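Long-range contacts in ATP-dependent DNA ligase (Mycobacterium tuberculosis, PDB 6NHX), which joins breaks in double-stranded DNA at the expense of ATP and works with Ku in the repair of double-strand breaks by non-homologous end joining: residues E29-G34 with G161-I166; K187-Q192 with E275-E280; G225-G230 with R288-R293. The protein carries 1 engineered substitution. All blocks are in the same frame, centred on the assembly; numbering follows the deposited sequence.

Overall arrangement
The three contacts run from the nucleotide pocket out into the C-terminal OB-type region, and each reaches the ATP. Interaction 1 lines the adenine, with bonds from 29-32 and packing from I166. Interaction 2 pairs strand 190-201 with 273-278, and its centre lies about 14 Å from that of interaction 1; E163 OE1 meets R277 NE at 2.9 Å in a salt bridge. Interaction 3, centred about 10 Å from interaction 2, shares its sheet, since strands 273-278 and 291-295 are neighbours. From there R293 reaches back: its NH2 forms a salt bridge with D33 OD1 of interaction 1 at 2.7 Å and also binds the alpha-phosphate, consistent with a closed arrangement of the two domains.

Interaction 1 of 3, residues E29-G34 with G161-I166; sequences EGMWDG and GWEGVI. Engineered in segment 29-34: M31 (natural residue Lys). With ATP (adenosine-5'-triphosphate), chain B.
E29 and I166 form an antiparallel hydrogen-bonded pair, E29 N to I166 O and I166 N to E29 O both spanning 2.9 Å. Two residues on, M31 N donates to G164 O from well above the carbonyl plane, and a water links M31 O to E163 N. Aromatic packing follows at W32, whose CZ3 sits 3.4 Å from W162 CD2 and over the centre of the indole face; the planes stand at 75°, an edge-to-face pair. Apolar contacts lie beside the nucleotide: the engineered M31 (natural Lys), bent at chi3 (-69°), sets CE 3.8 Å from I166 CD1, while I166 CG1 packs 3.5 Å from ATP C6. The adenine is read by polar atoms of 29-32: ATP N6 donates to E29 OE2 at 2.8 Å, nearly straight, and to G30 O, and W32 N donates to ATP N7 at 2.9 Å. E29 OE1 is held by Y124 OH and by a salt bridge to K168. Acidic groups converge at D33 and E163, probably manganese ligands, with D33 OD2 3.7 Å from E163 OE2; R293 and R277 respectively form salt bridges with them and probably offset the repulsion. Strand 26-31 borders the mixed sheet and 164-169 lies next to it, followed by 184-187, whose K185 and K187 touch M31; helix 150-160 packs on V165 and W162 through S157.

Interaction 2 of 3, residues K187-Q192 with E275-E280; sequences KHWNTQ and EVRYSE. With ATP (adenosine-5'-triphosphate), chain B.
W189 and R277 cross at about a right angle, with the arginine CD lying over the five-membered ring of the indole, 3.8 Å from W189 CG, in a CH-pi contact. The extended R277 chain (chi3 -164°) sets NE, which forms a salt bridge with E163. The six-membered ring of W189 turns its edge to the next backbone, CE3 lying 3.5 Å from Y278 O. On the other face of the sheet Y278 CG stands between the backbone N and the carbonyl carbon (chi1 71°). The tyrosine ring packs against the neighbouring strand, where N190 CB sits over one face, toward the rim, 3.5 Å from Y278 CE2. The N190 amide turns to S279, ND2 donating to S279 O at 3.0 Å with the acceptor close to the amide plane. T191 directs CG2 rather than its hydroxyl at E275, CG2 to E275 CG being 3.6 Å. Two backbone bonds set the register, V276 N to Q192 O and Q192 N to V276 O; Y278 N also donates to N190 O. At the ATP end a water accepts from K187 NZ and lies 2.6 Å from both E275 OE1 and ATP O1B, while E275 OE2 is held by R296 and R293. This antiparallel pairing of 190-201 with 273-278 belongs to the antiparallel sheet of the OB fold that follows the nucleotide-binding domain in ATP-dependent DNA ligases, and its near end borders the triphosphate.

Interaction 3 of 3, residues G225-G230 with R288-R293; sequences GRVGTG and RQSSWR. With ATP (adenosine-5'-triphosphate), chain B.
V227 and W292 supply the apolar part of this contact. V227 CG2, anti to the backbone N, lies against the strand backbone of S291 and W292, 3.7 Å from W292 N. Its other methyl, CG1, stands between the backbone N and the carbonyl carbon (chi1 64°) and comes 4.2 Å from W292 CE3, approaching the indole obliquely. Carbonyl oxygens complete the surround of the tryptophan: G228 O is 3.5 Å from W292 CB, and T229 O is 3.8 Å from W292 CD1. The indole also touches L211 of strand 208-217 and L239 of helix 235-243.

No direct hydrogen bond joins the two segments, whose strands run at 65° to each other with axes 5.9 Å apart at closest approach. They belong to the antiparallel sheet of the OB fold, where 220-228 pairs with 208-217 and 291-295 with 273-278, so the two meet here by side chains packing on each other and on backbone rather than as adjacent strands; V227 also touches V276 of 273-278.

A water bridges the backbones, accepting from G228 N and donating to S290 O at 3.1 Å, and S290 OG lies 3.6 Å from R226 O. R293, at the end of 288-293, lies beyond the contact and points to the nucleotide rather than to 225-230: NH1 and NH2 both donate to ATP O2A, the NH2 bond at 2.6 Å, with the oxygen at the guanidinium edge, in its plane.

Interaction 1 of 3, residues E29-G34 with G161-I166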
loop_
_atom_site.group_PDB
_atom_site.type_symbol
_atom_site.label_atom_id
_atom_site.label_comp_id
_atom_site.label_asym_id
_atom_site.label_seq_id
_atom_site.Cartn_x
_atom_site.Cartn_y
_atom_site.Cartn_z
ATOM N N GLU A 29 15.080 0.418 -0.561
ATOM C CA GLU A 29 14.141 0.190 -1.645
ATOM C C GLU A 29 13.062 1.257 -1.623
ATOM O O GLU A 29 12.744 1.813 -0.558
ATOM C CB GLU A 29 13.443 -1.160 -1.458
ATOM C CG GLU A 29 14.324 -2.389 -1.643
ATOM C CD GLU A 29 13.529 -3.683 -1.557
ATOM O OE1 GLU A 29 14.115 -4.702 -1.157
ATOM O OE2 GLU A 29 12.325 -3.676 -1.882
ATOM N N GLY A 30 12.476 1.542 -2.771
ATOM C CA GLY A 30 11.263 2.330 -2.796
ATOM C C GLY A 30 10.111 1.612 -2.118
ATOM O O GLY A 30 9.998 0.383 -2.147
ATOM N N MET A 31 9.266 2.391 -1.441
ATOM C CA MET A 31 8.015 1.877 -0.895
ATOM C C MET A 31 6.935 1.977 -1.970
ATOM O O MET A 31 6.629 3.079 -2.441
ATOM C CB MET A 31 7.602 2.686 0.333
ATOM C CG MET A 31 6.250 2.256 0.881
ATOM S SD MET A 31 5.649 3.363 2.170
ATOM C CE MET A 31 6.812 2.992 3.485
ATOM N N TRP A 32 6.353 0.832 -2.336
ATOM C CA TRP A 32 5.366 0.730 -3.415
ATOM C C TRP A 32 3.972 0.516 -2.825
ATOM O O TRP A 32 3.724 -0.510 -2.178
ATOM C CB TRP A 32 5.709 -0.427 -4.360
ATOM C CG TRP A 32 7.169 -0.509 -4.720
ATOM C CD1 TRP A 32 8.007 -1.585 -4.529
ATOM C CD2 TRP A 32 7.969 0.528 -5.302
ATOM N NE1 TRP A 32 9.279 -1.279 -4.980
ATOM C CE2 TRP A 32 9.285 0.021 -5.434
ATOM C CE3 TRP A 32 7.708 1.854 -5.699
ATOM C CZ2 TRP A 32 10.325 0.777 -5.987
ATOM C CZ3 TRP A 32 8.748 2.607 -6.238
ATOM C CH2 TRP A 32 10.041 2.064 -6.379
ATOM N N ASP A 33 3.054 1.462 -3.053
ATOM C CA ASP A 33 1.674 1.268 -2.604
ATOM C C ASP A 33 0.976 0.255 -3.502
ATOM O O ASP A 33 0.913 0.434 -4.720
ATOM C CB ASP A 33 0.898 2.588 -2.624
ATOM C CG ASP A 33 0.997 3.354 -1.309
ATOM O OD1 ASP A 33 1.918 3.060 -0.522
ATOM O OD2 ASP A 33 0.154 4.251 -1.057
ATOM N N GLY A 34 0.470 -0.817 -2.915
ATOM C CA GLY A 34 -0.224 -1.847 -3.666
ATOM C C GLY A 34 -0.697 -2.928 -2.720
ATOM O O GLY A 34 -0.929 -2.648 -1.534
ATOM N N GLY A 161 8.653 10.935 -6.548
ATOM C CA GLY A 161 7.249 10.906 -6.197
ATOM C C GLY A 161 6.785 9.614 -5.570
ATOM O O GLY A 161 5.572 9.387 -5.459
ATOM N N TRP A 162 7.704 8.776 -5.119
ATOM C CA TRP A 162 7.333 7.534 -4.469
ATOM C C TRP A 162 6.847 7.792 -3.043
ATOM O O TRP A 162 7.041 8.874 -2.485
ATOM C CB TRP A 162 8.529 6.577 -4.472
ATOM C CG TRP A 162 8.977 6.208 -5.866
ATOM C CD1 TRP A 162 8.246 6.306 -7.015
ATOM C CD2 TRP A 162 10.260 5.705 -6.243
ATOM N NE1 TRP A 162 8.993 5.872 -8.082
ATOM C CE2 TRP A 162 10.232 5.503 -7.633
ATOM C CE3 TRP A 162 11.422 5.385 -5.535
ATOM C CZ2 TRP A 162 11.333 5.012 -8.340
ATOM C CZ3 TRP A 162 12.514 4.895 -6.236
ATOM C CH2 TRP A 162 12.458 4.708 -7.622
ATOM N N GLU A 163 6.178 6.788 -2.463
ATOM C CA GLU A 163 5.542 6.980 -1.156
ATOM C C GLU A 163 6.568 7.065 -0.028
ATOM O O GLU A 163 6.323 7.731 0.988
ATOM C CB GLU A 163 4.537 5.856 -0.884
ATOM C CG GLU A 163 3.608 6.121 0.318
ATOM C CD GLU A 163 2.548 7.197 0.049
ATOM O OE1 GLU A 163 2.144 7.896 1.003
ATOM O OE2 GLU A 163 2.117 7.356 -1.107
ATOM N N GLY A 164 7.718 6.426 -0.185
ATOM C CA GLY A 164 8.681 6.355 0.897
ATOM C C GLY A 164 9.789 5.380 0.557
ATOM O O GLY A 164 10.070 5.118 -0.619
ATOM N N VAL A 165 10.396 4.843 1.603
ATOM C CA VAL A 165 11.529 3.929 1.508
ATOM C C VAL A 165 11.334 2.797 2.497
ATOM O O VAL A 165 10.832 3.014 3.601
ATOM C CB VAL A 165 12.864 4.670 1.764
ATOM C CG1 VAL A 165 14.024 3.731 1.984
ATOM C CG2 VAL A 165 13.168 5.656 0.647
ATOM N N ILE A 166 11.740 1.593 2.113
ATOM C CA ILE A 166 11.948 0.478 3.032
ATOM C C ILE A 166 13.443 0.232 3.086
ATOM O O ILE A 166 14.056 -0.107 2.063
ATOM C CB ILE A 166 11.231 -0.816 2.606
ATOM C CG1 ILE A 166 9.840 -0.529 2.025
ATOM C CG2 ILE A 166 11.223 -1.816 3.788
ATOM C CD1 ILE A 166 8.823 -0.202 3.075
HETATM P PG ATP B . 1.604 -2.962 7.305
HETATM O O1G ATP B . 3.082 -2.717 7.530
HETATM O O2G ATP B . 0.893 -3.696 8.426
HETATM O O3G ATP B . 1.319 -3.558 5.938
HETATM P PB ATP B . 0.366 -0.581 6.133
HETATM O O1B ATP B . -0.249 0.666 6.715
HETATM O O2B ATP B . -0.381 -1.418 5.118
HETATM O O3B ATP B . 0.892 -1.504 7.347
HETATM P PA ATP B . 2.562 1.151 5.368
HETATM O O1A ATP B . 2.791 1.675 6.752
HETATM O O2A ATP B . 1.888 1.924 4.264
HETATM O O3A ATP B . 1.795 -0.242 5.508
HETATM O "O5'" ATP B . 3.930 0.463 4.841
HETATM C "C5'" ATP B . 4.085 0.120 3.467
HETATM C "C4'" ATP B . 3.447 -1.237 3.156
HETATM O "O4'" ATP B . 3.842 -1.593 1.831
HETATM C "C3'" ATP B . 3.917 -2.356 4.062
HETATM O "O3'" ATP B . 2.930 -3.383 4.067
HETATM C "C2'" ATP B . 5.118 -2.853 3.308
HETATM O "O2'" ATP B . 5.471 -4.198 3.658
HETATM C "C1'" ATP B . 4.665 -2.756 1.854
HETATM N N9 ATP B . 5.784 -2.456 0.938
HETATM C C8 ATP B . 5.781 -1.529 -0.053
HETATM N N7 ATP B . 6.963 -1.538 -0.730
HETATM C C5 ATP B . 7.715 -2.502 -0.164
HETATM C C6 ATP B . 9.061 -3.015 -0.376
HETATM N N6 ATP B . 9.848 -2.482 -1.318
HETATM N N1 ATP B . 9.483 -4.011 0.417
HETATM C C2 ATP B . 8.720 -4.547 1.377
HETATM N N3 ATP B . 7.476 -4.116 1.641
HETATM C C4 ATP B . 6.949 -3.100 0.922
HETATM O O HOH W 1 5.794 4.688 -4.445
#

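Interaction 2 of 3, residues K187-Q192 with E275-E280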
loop_
_atom_site.group_PDB
_atom_site.type_symbol
_atom_site.label_atom_id
_atom_site.label_comp_id
_atom_site.label_asym_id
_atom_site.label_seq_id
_atom_site.Cartn_x
_atom_site.Cartn_y
_atom_site.Cartn_z
ATOM N N LYS A 187 7.783 6.961 5.382
ATOM C CA LYS A 187 7.042 7.664 4.343
ATOM C C LYS A 187 7.372 9.153 4.355
ATOM O O LYS A 187 7.641 9.733 5.408
ATOM C CB LYS A 187 5.530 7.490 4.557
ATOM C CG LYS A 187 5.053 6.048 4.430
ATOM C CD LYS A 187 3.567 5.989 4.147
ATOM C CE LYS A 187 2.943 4.763 4.773
ATOM N NZ LYS A 187 2.293 5.074 6.071
ATOM N N HIS A 188 7.301 9.786 3.176
ATOM C CA HIS A 188 7.530 11.222 3.085
ATOM C C HIS A 188 6.438 12.018 3.778
ATOM O O HIS A 188 6.719 13.055 4.387
ATOM C CB HIS A 188 7.614 11.642 1.628
ATOM C CG HIS A 188 8.667 10.899 0.880
ATOM N ND1 HIS A 188 10.006 11.020 1.170
ATOM C CD2 HIS A 188 8.576 9.996 -0.126
ATOM C CE1 HIS A 188 10.699 10.226 0.374
ATOM N NE2 HIS A 188 9.854 9.596 -0.420
ATOM N N TRP A 189 5.189 11.576 3.691
ATOM C CA TRP A 189 4.059 12.324 4.227
ATOM C C TRP A 189 3.609 11.759 5.559
ATOM O O TRP A 189 3.502 10.540 5.727
ATOM C CB TRP A 189 2.866 12.255 3.274
ATOM C CG TRP A 189 2.981 13.100 2.056
ATOM C CD1 TRP A 189 3.560 12.751 0.865
ATOM C CD2 TRP A 189 2.502 14.439 1.897
ATOM N NE1 TRP A 189 3.465 13.800 -0.027
ATOM C CE2 TRP A 189 2.820 14.847 0.586
ATOM C CE3 TRP A 189 1.826 15.334 2.740
ATOM C CZ2 TRP A 189 2.494 16.105 0.098
ATOM C CZ3 TRP A 189 1.500 16.588 2.251
ATOM C CH2 TRP A 189 1.837 16.960 0.940
ATOM N N ASN A 190 3.299 12.663 6.494
ATOM C CA ASN A 190 2.471 12.285 7.627
ATOM C C ASN A 190 1.170 11.696 7.102
ATOM O O ASN A 190 0.596 12.196 6.130
ATOM C CB ASN A 190 2.112 13.527 8.440
ATOM C CG ASN A 190 3.290 14.116 9.159
ATOM O OD1 ASN A 190 4.202 13.402 9.575
ATOM N ND2 ASN A 190 3.279 15.435 9.316
ATOM N N THR A 191 0.705 10.627 7.746
ATOM C CA THR A 191 -0.551 9.978 7.394
ATOM C C THR A 191 -1.444 9.895 8.626
ATOM O O THR A 191 -0.964 9.808 9.761
ATOM C CB THR A 191 -0.287 8.597 6.771
ATOM O OG1 THR A 191 0.479 8.772 5.570
ATOM C CG2 THR A 191 -1.579 7.880 6.423
ATOM N N GLN A 192 -2.753 9.994 8.402
ATOM C CA GLN A 192 -3.727 9.957 9.485
ATOM C C GLN A 192 -4.894 9.087 9.045
ATOM O O GLN A 192 -5.403 9.253 7.933
ATOM C CB GLN A 192 -4.220 11.376 9.798
ATOM C CG GLN A 192 -5.332 11.464 10.846
ATOM C CD GLN A 192 -4.897 10.960 12.204
ATOM O OE1 GLN A 192 -3.880 11.412 12.748
ATOM N NE2 GLN A 192 -5.662 10.019 12.768
ATOM N N GLU A 275 -7.317 6.330 4.955
ATOM C CA GLU A 275 -6.049 6.951 5.289
ATOM C C GLU A 275 -5.840 8.148 4.385
ATOM O O GLU A 275 -6.068 8.062 3.171
ATOM C CB GLU A 275 -4.894 5.969 5.108
ATOM C CG GLU A 275 -4.307 5.491 6.411
ATOM C CD GLU A 275 -3.215 4.473 6.201
ATOM O OE1 GLU A 275 -2.512 4.147 7.179
ATOM O OE2 GLU A 275 -3.060 3.999 5.058
ATOM N N VAL A 276 -5.431 9.263 4.977
ATOM C CA VAL A 276 -5.091 10.443 4.203
ATOM C C VAL A 276 -3.702 10.925 4.595
ATOM O O VAL A 276 -3.234 10.710 5.719
ATOM C CB VAL A 276 -6.147 11.554 4.366
ATOM C CG1 VAL A 276 -7.528 11.040 3.928
ATOM C CG2 VAL A 276 -6.191 12.022 5.785
ATOM N N ARG A 277 -3.034 11.563 3.649
ATOM C CA ARG A 277 -1.792 12.269 3.911
ATOM C C ARG A 277 -2.120 13.711 4.253
ATOM O O ARG A 277 -3.152 14.240 3.852
ATOM C CB ARG A 277 -0.920 12.258 2.663
ATOM C CG ARG A 277 -0.674 10.868 2.076
ATOM C CD ARG A 277 0.146 10.970 0.811
ATOM N NE ARG A 277 0.102 9.742 0.026
ATOM C CZ ARG A 277 -0.822 9.485 -0.887
ATOM N NH1 ARG A 277 -1.786 10.367 -1.140
ATOM N NH2 ARG A 277 -0.777 8.342 -1.548
ATOM N N TYR A 278 -1.231 14.349 5.007
ATOM C CA TYR A 278 -1.459 15.733 5.390
ATOM C C TYR A 278 -0.119 16.341 5.757
ATOM O O TYR A 278 0.842 15.632 6.074
ATOM C CB TYR A 278 -2.452 15.841 6.564
ATOM C CG TYR A 278 -1.875 15.357 7.873
ATOM C CD1 TYR A 278 -1.360 16.252 8.804
ATOM C CD2 TYR A 278 -1.828 14.000 8.176
ATOM C CE1 TYR A 278 -0.822 15.812 9.983
ATOM C CE2 TYR A 278 -1.287 13.548 9.360
ATOM C CZ TYR A 278 -0.784 14.458 10.261
ATOM O OH TYR A 278 -0.243 14.006 11.439
ATOM N N SER A 279 -0.071 17.675 5.734
ATOM C CA SER A 279 1.133 18.366 6.176
ATOM C C SER A 279 1.106 18.554 7.684
ATOM O O SER A 279 1.949 18.013 8.408
ATOM C CB SER A 279 1.271 19.711 5.458
ATOM O OG SER A 279 0.103 20.490 5.624
ATOM N N GLU A 280 0.125 19.301 8.179
ATOM C CA GLU A 280 -0.004 19.571 9.604
ATOM C C GLU A 280 -1.480 19.721 9.932
ATOM O O GLU A 280 -2.311 19.954 9.052
ATOM C CB GLU A 280 0.724 20.863 10.022
ATOM C CG GLU A 280 2.211 20.925 9.687
ATOM C CD GLU A 280 3.040 19.913 10.466
ATOM O OE1 GLU A 280 2.573 19.443 11.527
ATOM O OE2 GLU A 280 4.159 19.586 10.014
HETATM P PG ATP B . 1.604 -2.962 7.305
HETATM O O1G ATP B . 3.082 -2.717 7.530
HETATM O O2G ATP B . 0.893 -3.696 8.426
HETATM O O3G ATP B . 1.319 -3.558 5.938
HETATM P PB ATP B . 0.366 -0.581 6.133
HETATM O O1B ATP B . -0.249 0.666 6.715
HETATM O O2B ATP B . -0.381 -1.418 5.118
HETATM O O3B ATP B . 0.892 -1.504 7.347
HETATM P PA ATP B . 2.562 1.151 5.368
HETATM O O1A ATP B . 2.791 1.675 6.752
HETATM O O2A ATP B . 1.888 1.924 4.264
HETATM O O3A ATP B . 1.795 -0.242 5.508
HETATM O "O5'" ATP B . 3.930 0.463 4.841
HETATM C "C5'" ATP B . 4.085 0.120 3.467
HETATM C "C4'" ATP B . 3.447 -1.237 3.156
HETATM O "O4'" ATP B . 3.842 -1.593 1.831
HETATM C "C3'" ATP B . 3.917 -2.356 4.062
HETATM O "O3'" ATP B . 2.930 -3.383 4.067
HETATM C "C2'" ATP B . 5.118 -2.853 3.308
HETATM O "O2'" ATP B . 5.471 -4.198 3.658
HETATM C "C1'" ATP B . 4.665 -2.756 1.854
HETATM N N9 ATP B . 5.784 -2.456 0.938
HETATM C C8 ATP B . 5.781 -1.529 -0.053
HETATM N N7 ATP B . 6.963 -1.538 -0.730
HETATM C C5 ATP B . 7.715 -2.502 -0.164
HETATM C C6 ATP B . 9.061 -3.015 -0.376
HETATM N N6 ATP B . 9.848 -2.482 -1.318
HETATM N N1 ATP B . 9.483 -4.011 0.417
HETATM C C2 ATP B . 8.720 -4.547 1.377
HETATM N N3 ATP B . 7.476 -4.116 1.641
HETATM C C4 ATP B . 6.949 -3.100 0.922
HETATM O O HOH W 2 -0.037 3.288 6.953
HETATM O O HOH W 3 3.577 15.426 5.869
HETATM O O HOH W 4 -0.990 11.519 11.770
#

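Interaction 3 of 3, residues G225-G230 with R288-R293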
loop_
_atom_site.group_PDB
_atom_site.type_symbol
_atom_site.label_atom_id
_atom_site.label_comp_id
_atom_site.label_asym_id
_atom_site.label_seq_id
_atom_site.Cartn_x
_atom_site.Cartn_y
_atom_site.Cartn_z
ATOM N N GLY A 225 -12.024 17.886 7.861
ATOM C CA GLY A 225 -11.898 18.541 6.577
ATOM C C GLY A 225 -12.438 17.695 5.440
ATOM O O GLY A 225 -12.801 16.529 5.592
ATOM N N ARG A 226 -12.503 18.337 4.288
ATOM C CA ARG A 226 -12.844 17.662 3.054
ATOM C C ARG A 226 -11.565 17.175 2.395
ATOM O O ARG A 226 -10.570 17.905 2.331
ATOM C CB ARG A 226 -13.553 18.639 2.120
ATOM C CG ARG A 226 -13.803 18.075 0.746
ATOM C CD ARG A 226 -14.189 19.155 -0.249
ATOM N NE ARG A 226 -15.183 20.058 0.316
ATOM C CZ ARG A 226 -16.473 19.769 0.430
ATOM N NH1 ARG A 226 -16.940 18.602 0.006
ATOM N NH2 ARG A 226 -17.300 20.653 0.967
ATOM N N VAL A 227 -11.588 15.934 1.923
ATOM C CA VAL A 227 -10.482 15.355 1.167
ATOM C C VAL A 227 -10.977 15.060 -0.238
ATOM O O VAL A 227 -11.951 14.321 -0.421
ATOM C CB VAL A 227 -9.868 14.108 1.840
ATOM C CG1 VAL A 227 -10.846 12.948 1.938
ATOM C CG2 VAL A 227 -8.586 13.685 1.111
ATOM N N GLY A 228 -10.330 15.662 -1.228
ATOM C CA GLY A 228 -10.640 15.322 -2.603
ATOM C C GLY A 228 -10.198 13.902 -2.910
ATOM O O GLY A 228 -9.200 13.411 -2.379
ATOM N N THR A 229 -10.961 13.230 -3.770
ATOM C CA THR A 229 -10.624 11.860 -4.142
ATOM C C THR A 229 -9.525 11.786 -5.195
ATOM O O THR A 229 -8.863 10.750 -5.303
ATOM C CB THR A 229 -11.861 11.109 -4.650
ATOM O OG1 THR A 229 -12.324 11.716 -5.865
ATOM C CG2 THR A 229 -12.976 11.132 -3.608
ATOM N N GLY A 230 -9.307 12.854 -5.955
ATOM C CA GLY A 230 -8.380 12.853 -7.073
ATOM C C GLY A 230 -9.089 12.573 -8.372
ATOM O O GLY A 230 -8.701 13.094 -9.421
ATOM N N ARG A 288 -4.349 19.965 6.942
ATOM C CA ARG A 288 -3.854 20.790 5.850
ATOM C C ARG A 288 -3.222 19.924 4.765
ATOM O O ARG A 288 -2.650 18.863 5.040
ATOM C CB ARG A 288 -2.817 21.795 6.353
ATOM C CG ARG A 288 -3.408 22.997 7.050
ATOM C CD ARG A 288 -2.413 24.138 7.108
ATOM N NE ARG A 288 -3.074 25.406 7.399
ATOM C CZ ARG A 288 -2.960 26.058 8.551
ATOM N NH1 ARG A 288 -2.199 25.567 9.520
ATOM N NH2 ARG A 288 -3.601 27.203 8.732
ATOM N N GLN A 289 -3.334 20.393 3.521
ATOM C CA GLN A 289 -2.722 19.742 2.361
ATOM C C GLN A 289 -3.042 18.252 2.330
ATOM O O GLN A 289 -2.168 17.399 2.146
ATOM C CB GLN A 289 -1.219 20.000 2.311
ATOM C CG GLN A 289 -0.874 21.456 2.054
ATOM C CD GLN A 289 0.612 21.685 1.952
ATOM O OE1 GLN A 289 1.213 22.314 2.822
ATOM N NE2 GLN A 289 1.220 21.172 0.889
ATOM N N SER A 290 -4.316 17.942 2.521
ATOM C CA SER A 290 -4.731 16.556 2.613
ATOM C C SER A 290 -4.738 15.908 1.234
ATOM O O SER A 290 -4.950 16.566 0.211
ATOM C CB SER A 290 -6.121 16.461 3.247
ATOM O OG SER A 290 -7.079 17.170 2.473
ATOM N N SER A 291 -4.483 14.602 1.209
ATOM C CA SER A 291 -4.658 13.843 -0.015
ATOM C C SER A 291 -5.101 12.436 0.345
ATOM O O SER A 291 -4.767 11.911 1.410
ATOM C CB SER A 291 -3.392 13.810 -0.886
ATOM O OG SER A 291 -2.318 13.169 -0.225
ATOM N N TRP A 292 -5.839 11.835 -0.572
ATOM C CA TRP A 292 -6.472 10.539 -0.380
ATOM C C TRP A 292 -5.456 9.429 -0.610
ATOM O O TRP A 292 -4.879 9.326 -1.698
ATOM C CB TRP A 292 -7.577 10.450 -1.430
ATOM C CG TRP A 292 -8.311 9.157 -1.518
ATOM C CD1 TRP A 292 -8.283 8.265 -2.553
ATOM C CD2 TRP A 292 -9.242 8.640 -0.569
ATOM N NE1 TRP A 292 -9.116 7.207 -2.288
ATOM C CE2 TRP A 292 -9.719 7.413 -1.075
ATOM C CE3 TRP A 292 -9.704 9.083 0.671
ATOM C CZ2 TRP A 292 -10.639 6.630 -0.387
ATOM C CZ3 TRP A 292 -10.618 8.300 1.354
ATOM C CH2 TRP A 292 -11.075 7.087 0.823
ATOM N N ARG A 293 -5.221 8.596 0.402
ATOM C CA ARG A 293 -4.473 7.375 0.119
ATOM C C ARG A 293 -5.398 6.233 -0.283
ATOM O O ARG A 293 -5.199 5.623 -1.338
ATOM C CB ARG A 293 -3.551 6.995 1.283
ATOM C CG ARG A 293 -2.423 6.067 0.859
ATOM C CD ARG A 293 -1.814 5.358 2.052
ATOM N NE ARG A 293 -0.600 4.635 1.684
ATOM C CZ ARG A 293 0.084 3.861 2.518
ATOM N NH1 ARG A 293 -0.329 3.701 3.773
ATOM N NH2 ARG A 293 1.186 3.252 2.102
HETATM P PG ATP B . 1.604 -2.962 7.305
HETATM O O1G ATP B . 3.082 -2.717 7.530
HETATM O O2G ATP B . 0.893 -3.696 8.426
HETATM O O3G ATP B . 1.319 -3.558 5.938
HETATM P PB ATP B . 0.366 -0.581 6.133
HETATM O O1B ATP B . -0.249 0.666 6.715
HETATM O O2B ATP B . -0.381 -1.418 5.118
HETATM O O3B ATP B . 0.892 -1.504 7.347
HETATM P PA ATP B . 2.562 1.151 5.368
HETATM O O1A ATP B . 2.791 1.675 6.752
HETATM O O2A ATP B . 1.888 1.924 4.264
HETATM O O3A ATP B . 1.795 -0.242 5.508
HETATM O "O5'" ATP B . 3.930 0.463 4.841
HETATM C "C5'" ATP B . 4.085 0.120 3.467
HETATM C "C4'" ATP B . 3.447 -1.237 3.156
HETATM O "O4'" ATP B . 3.842 -1.593 1.831
HETATM C "C3'" ATP B . 3.917 -2.356 4.062
HETATM O "O3'" ATP B . 2.930 -3.383 4.067
HETATM C "C2'" ATP B . 5.118 -2.853 3.308
HETATM O "O2'" ATP B . 5.471 -4.198 3.658
HETATM C "C1'" ATP B . 4.665 -2.756 1.854
HETATM N N9 ATP B . 5.784 -2.456 0.938
HETATM C C8 ATP B . 5.781 -1.529 -0.053
HETATM N N7 ATP B . 6.963 -1.538 -0.730
HETATM C C5 ATP B . 7.715 -2.502 -0.164
HETATM C C6 ATP B . 9.061 -3.015 -0.376
HETATM N N6 ATP B . 9.848 -2.482 -1.318
HETATM N N1 ATP B . 9.483 -4.011 0.417
HETATM C C2 ATP B . 8.720 -4.547 1.377
HETATM N N3 ATP B . 7.476 -4.116 1.641
HETATM C C4 ATP B . 6.949 -3.100 0.922
HETATM O O HOH W 5 -7.856 17.224 -0.641
#